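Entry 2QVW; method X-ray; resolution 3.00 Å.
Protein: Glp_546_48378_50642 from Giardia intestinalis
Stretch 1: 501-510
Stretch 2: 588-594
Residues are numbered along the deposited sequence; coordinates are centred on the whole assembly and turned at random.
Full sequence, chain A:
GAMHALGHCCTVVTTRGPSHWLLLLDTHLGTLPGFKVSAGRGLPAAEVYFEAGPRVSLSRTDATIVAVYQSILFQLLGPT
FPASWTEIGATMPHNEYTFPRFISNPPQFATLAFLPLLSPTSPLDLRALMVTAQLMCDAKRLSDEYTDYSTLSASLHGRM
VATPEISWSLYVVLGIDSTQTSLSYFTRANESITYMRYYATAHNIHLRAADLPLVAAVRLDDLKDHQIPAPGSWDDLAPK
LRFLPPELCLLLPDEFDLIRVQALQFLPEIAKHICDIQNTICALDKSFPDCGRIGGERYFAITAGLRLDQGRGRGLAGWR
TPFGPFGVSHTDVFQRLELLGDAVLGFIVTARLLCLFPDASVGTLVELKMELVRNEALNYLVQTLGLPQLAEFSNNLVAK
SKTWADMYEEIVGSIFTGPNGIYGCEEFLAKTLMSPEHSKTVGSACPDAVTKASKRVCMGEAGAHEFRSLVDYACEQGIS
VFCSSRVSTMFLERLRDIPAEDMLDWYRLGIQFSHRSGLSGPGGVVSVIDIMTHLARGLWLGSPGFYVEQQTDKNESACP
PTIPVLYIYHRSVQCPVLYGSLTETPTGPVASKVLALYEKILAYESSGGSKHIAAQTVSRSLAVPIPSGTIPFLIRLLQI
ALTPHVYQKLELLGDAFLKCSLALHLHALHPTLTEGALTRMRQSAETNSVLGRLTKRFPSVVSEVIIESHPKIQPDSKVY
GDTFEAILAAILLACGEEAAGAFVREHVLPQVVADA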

# COMPACT_ATOMS: atom_id res chain seq x y z
N GLU A 501 -16.48 -38.55 12.45
CA GLU A 501 -15.14 -38.71 13.00
C GLU A 501 -14.09 -37.85 12.33
O GLU A 501 -12.94 -37.84 12.76
CB GLU A 501 -14.70 -40.18 12.97
CG GLU A 501 -14.65 -40.83 11.59
CD GLU A 501 -16.01 -41.30 11.12
OE1 GLU A 501 -16.91 -41.47 11.97
OE2 GLU A 501 -16.17 -41.52 9.90
N ASP A 502 -14.47 -37.12 11.28
CA ASP A 502 -13.52 -36.25 10.59
C ASP A 502 -13.71 -34.79 10.96
O ASP A 502 -12.82 -33.97 10.73
CB ASP A 502 -13.65 -36.39 9.07
CG ASP A 502 -12.99 -37.65 8.54
OD1 ASP A 502 -12.04 -38.15 9.19
OD2 ASP A 502 -13.40 -38.13 7.46
N MET A 503 -14.85 -34.47 11.54
CA MET A 503 -15.15 -33.09 11.91
C MET A 503 -14.33 -32.44 13.04
O MET A 503 -14.13 -31.22 13.04
CB MET A 503 -16.64 -32.96 12.20
CG MET A 503 -17.48 -33.06 10.95
SD MET A 503 -19.21 -32.67 11.22
CE MET A 503 -19.94 -34.31 11.18
N LEU A 504 -13.85 -33.24 14.00
CA LEU A 504 -13.07 -32.67 15.10
C LEU A 504 -11.75 -32.08 14.58
O LEU A 504 -11.20 -31.14 15.16
CB LEU A 504 -12.79 -33.74 16.16
CG LEU A 504 -11.99 -33.32 17.41
CD1 LEU A 504 -12.64 -32.12 18.08
CD2 LEU A 504 -11.89 -34.50 18.37
N ASP A 505 -11.26 -32.64 13.47
CA ASP A 505 -10.02 -32.16 12.87
C ASP A 505 -10.27 -30.81 12.20
O ASP A 505 -9.41 -29.93 12.21
CB ASP A 505 -9.51 -33.18 11.86
CG ASP A 505 -9.20 -34.51 12.49
OD1 ASP A 505 -8.39 -34.54 13.44
OD2 ASP A 505 -9.75 -35.54 12.04
N TRP A 506 -11.46 -30.66 11.63
CA TRP A 506 -11.84 -29.41 10.97
C TRP A 506 -12.07 -28.35 12.03
O TRP A 506 -11.77 -27.17 11.84
CB TRP A 506 -13.14 -29.60 10.19
CG TRP A 506 -13.01 -30.55 9.07
CD1 TRP A 506 -13.84 -31.59 8.80
CD2 TRP A 506 -11.98 -30.59 8.10
NE1 TRP A 506 -13.38 -32.29 7.71
CE2 TRP A 506 -12.23 -31.69 7.26
CE3 TRP A 506 -10.85 -29.79 7.84
CZ2 TRP A 506 -11.40 -32.02 6.18
CZ3 TRP A 506 -10.03 -30.12 6.78
CH2 TRP A 506 -10.31 -31.23 5.96
N TYR A 507 -12.61 -28.78 13.16
CA TYR A 507 -12.86 -27.87 14.26
C TYR A 507 -11.55 -27.40 14.86
O TYR A 507 -11.25 -26.20 14.83
CB TYR A 507 -13.67 -28.57 15.34
CG TYR A 507 -14.03 -27.65 16.47
CD1 TYR A 507 -15.03 -26.69 16.32
CD2 TYR A 507 -13.35 -27.73 17.68
CE1 TYR A 507 -15.35 -25.83 17.36
CE2 TYR A 507 -13.66 -26.87 18.74
CZ TYR A 507 -14.66 -25.93 18.57
OH TYR A 507 -14.98 -25.09 19.61
N ARG A 508 -10.76 -28.33 15.39
CA ARG A 508 -9.47 -27.98 16.00
C ARG A 508 -8.63 -27.13 15.06
O ARG A 508 -7.72 -26.43 15.50
CB ARG A 508 -8.69 -29.25 16.42
CG ARG A 508 -9.11 -29.81 17.78
CD ARG A 508 -8.12 -30.85 18.36
NE ARG A 508 -8.12 -32.12 17.63
CZ ARG A 508 -7.43 -32.36 16.51
NH1 ARG A 508 -6.66 -31.41 15.97
NH2 ARG A 508 -7.50 -33.55 15.93
N LEU A 509 -8.94 -27.18 13.77
CA LEU A 509 -8.22 -26.39 12.80
C LEU A 509 -8.89 -25.02 12.70
O LEU A 509 -8.21 -23.99 12.66
CB LEU A 509 -8.23 -27.07 11.43
CG LEU A 509 -7.71 -26.23 10.25
CD1 LEU A 509 -6.30 -25.73 10.55
CD2 LEU A 509 -7.72 -27.05 8.96
N GLY A 510 -10.21 -25.00 12.66
CA GLY A 510 -10.92 -23.74 12.57
C GLY A 510 -10.67 -22.93 13.82
O GLY A 510 -10.47 -21.72 13.77
N GLY A 588 0.79 -34.29 10.27
CA GLY A 588 -0.49 -33.61 10.42
C GLY A 588 -1.78 -34.40 10.21
O GLY A 588 -1.76 -35.57 9.84
N PRO A 589 -2.93 -33.76 10.46
CA PRO A 589 -4.23 -34.42 10.29
C PRO A 589 -4.75 -34.06 8.91
O PRO A 589 -5.26 -34.91 8.17
CB PRO A 589 -5.07 -33.80 11.39
CG PRO A 589 -4.60 -32.37 11.37
CD PRO A 589 -3.08 -32.49 11.19
N VAL A 590 -4.61 -32.78 8.57
CA VAL A 590 -5.05 -32.24 7.29
C VAL A 590 -4.04 -32.57 6.20
O VAL A 590 -4.39 -33.11 5.15
CB VAL A 590 -5.17 -30.70 7.38
CG1 VAL A 590 -5.47 -30.11 6.01
CG2 VAL A 590 -6.24 -30.32 8.39
N ALA A 591 -2.78 -32.23 6.46
CA ALA A 591 -1.69 -32.47 5.53
C ALA A 591 -1.77 -33.86 4.93
O ALA A 591 -1.62 -34.03 3.72
CB ALA A 591 -0.36 -32.28 6.24
N SER A 592 -2.02 -34.85 5.78
CA SER A 592 -2.12 -36.25 5.35
C SER A 592 -3.21 -36.47 4.31
O SER A 592 -3.06 -37.31 3.43
CB SER A 592 -2.39 -37.14 6.56
OG SER A 592 -3.59 -36.78 7.21
N LYS A 593 -4.31 -35.72 4.39
CA LYS A 593 -5.41 -35.86 3.45
C LYS A 593 -5.04 -35.51 2.02
O LYS A 593 -5.34 -36.25 1.10
CB LYS A 593 -6.59 -34.98 3.88
CG LYS A 593 -7.24 -35.38 5.19
CD LYS A 593 -8.63 -34.77 5.31
CE LYS A 593 -9.34 -35.26 6.56
NZ LYS A 593 -10.78 -34.86 6.60
N VAL A 594 -4.38 -34.36 1.84
CA VAL A 594 -3.97 -33.91 0.52
C VAL A 594 -2.97 -34.89 -0.08
O VAL A 594 -3.16 -35.39 -1.18
CB VAL A 594 -3.32 -32.51 0.60
CG1 VAL A 594 -2.98 -32.01 -0.80
CG2 VAL A 594 -4.26 -31.53 1.28

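Helices that meet distant parts of the same chain often do so without a single hydrogen bond between them, relying instead on side chains that reach across the gap. The pairing of residues 501-510 with 588-594 illustrates the principle on a small scale. The first stretch lies within a longer helix, and its backbone spends its polar groups internally: Tyr 507 N donates to Met 503 O at 2.9 Å, Arg 508 N to Leu 504 O at 2.9 Å, and Gly 510 N to Trp 506 O at 2.8 Å. The second stretch opens as a loop at Gly 588, whose positive phi suits a residue without a side chain, and passes into a helix that continues beyond Val 594. An early turn is held by Lys 593 N donating to Val 590 O at 2.7 Å. The backbones come nearest at Asp 505 and Pro 589, whose CA atoms are 6.7 Å apart, so contact is left to the side chains, and about 316 Å² of surface is buried in all.

The apolar part centres on Val 590. Its CG2 methyl lies 3.6 Å from Leu 509 CD2 and 4.1 Å from Trp 506 CZ3, so residues three positions apart on the first helix converge on one small group. Such contacts are nondirectional: they need close fit and the exclusion of water, not alignment of donors and acceptors.

Lys 593 shows how a long side chain can serve chemically different neighbours. Its CA-to-CB bond points toward the first helix, and chi2 to chi4 are all t, carrying the extended chain to the indole of Trp 506. There the NZ atom lies 2.9 Å from Trp 506 CZ2, a very tight approach, oblique to the ring. The same NZ is 4.1 Å from Asp 502 CG. The opposite charges can attract each other over this distance, but the pair falls short of a salt bridge.

Asp 505, also pointing toward the second stretch, finds its ionic partner within its own helix. Arg 508 NH2 forms a salt bridge with Asp 505 OD1 at 2.8 Å, a pairing favoured by their spacing of three residues. That same OD1 lies 4.0 Å from Pro 589 CB, so a carboxylate engaged by arginine also packs against the proline ring. The example thus joins two segments through apolar packing and a lysine reaching across, while the hydrogen bonds remain within each stretch.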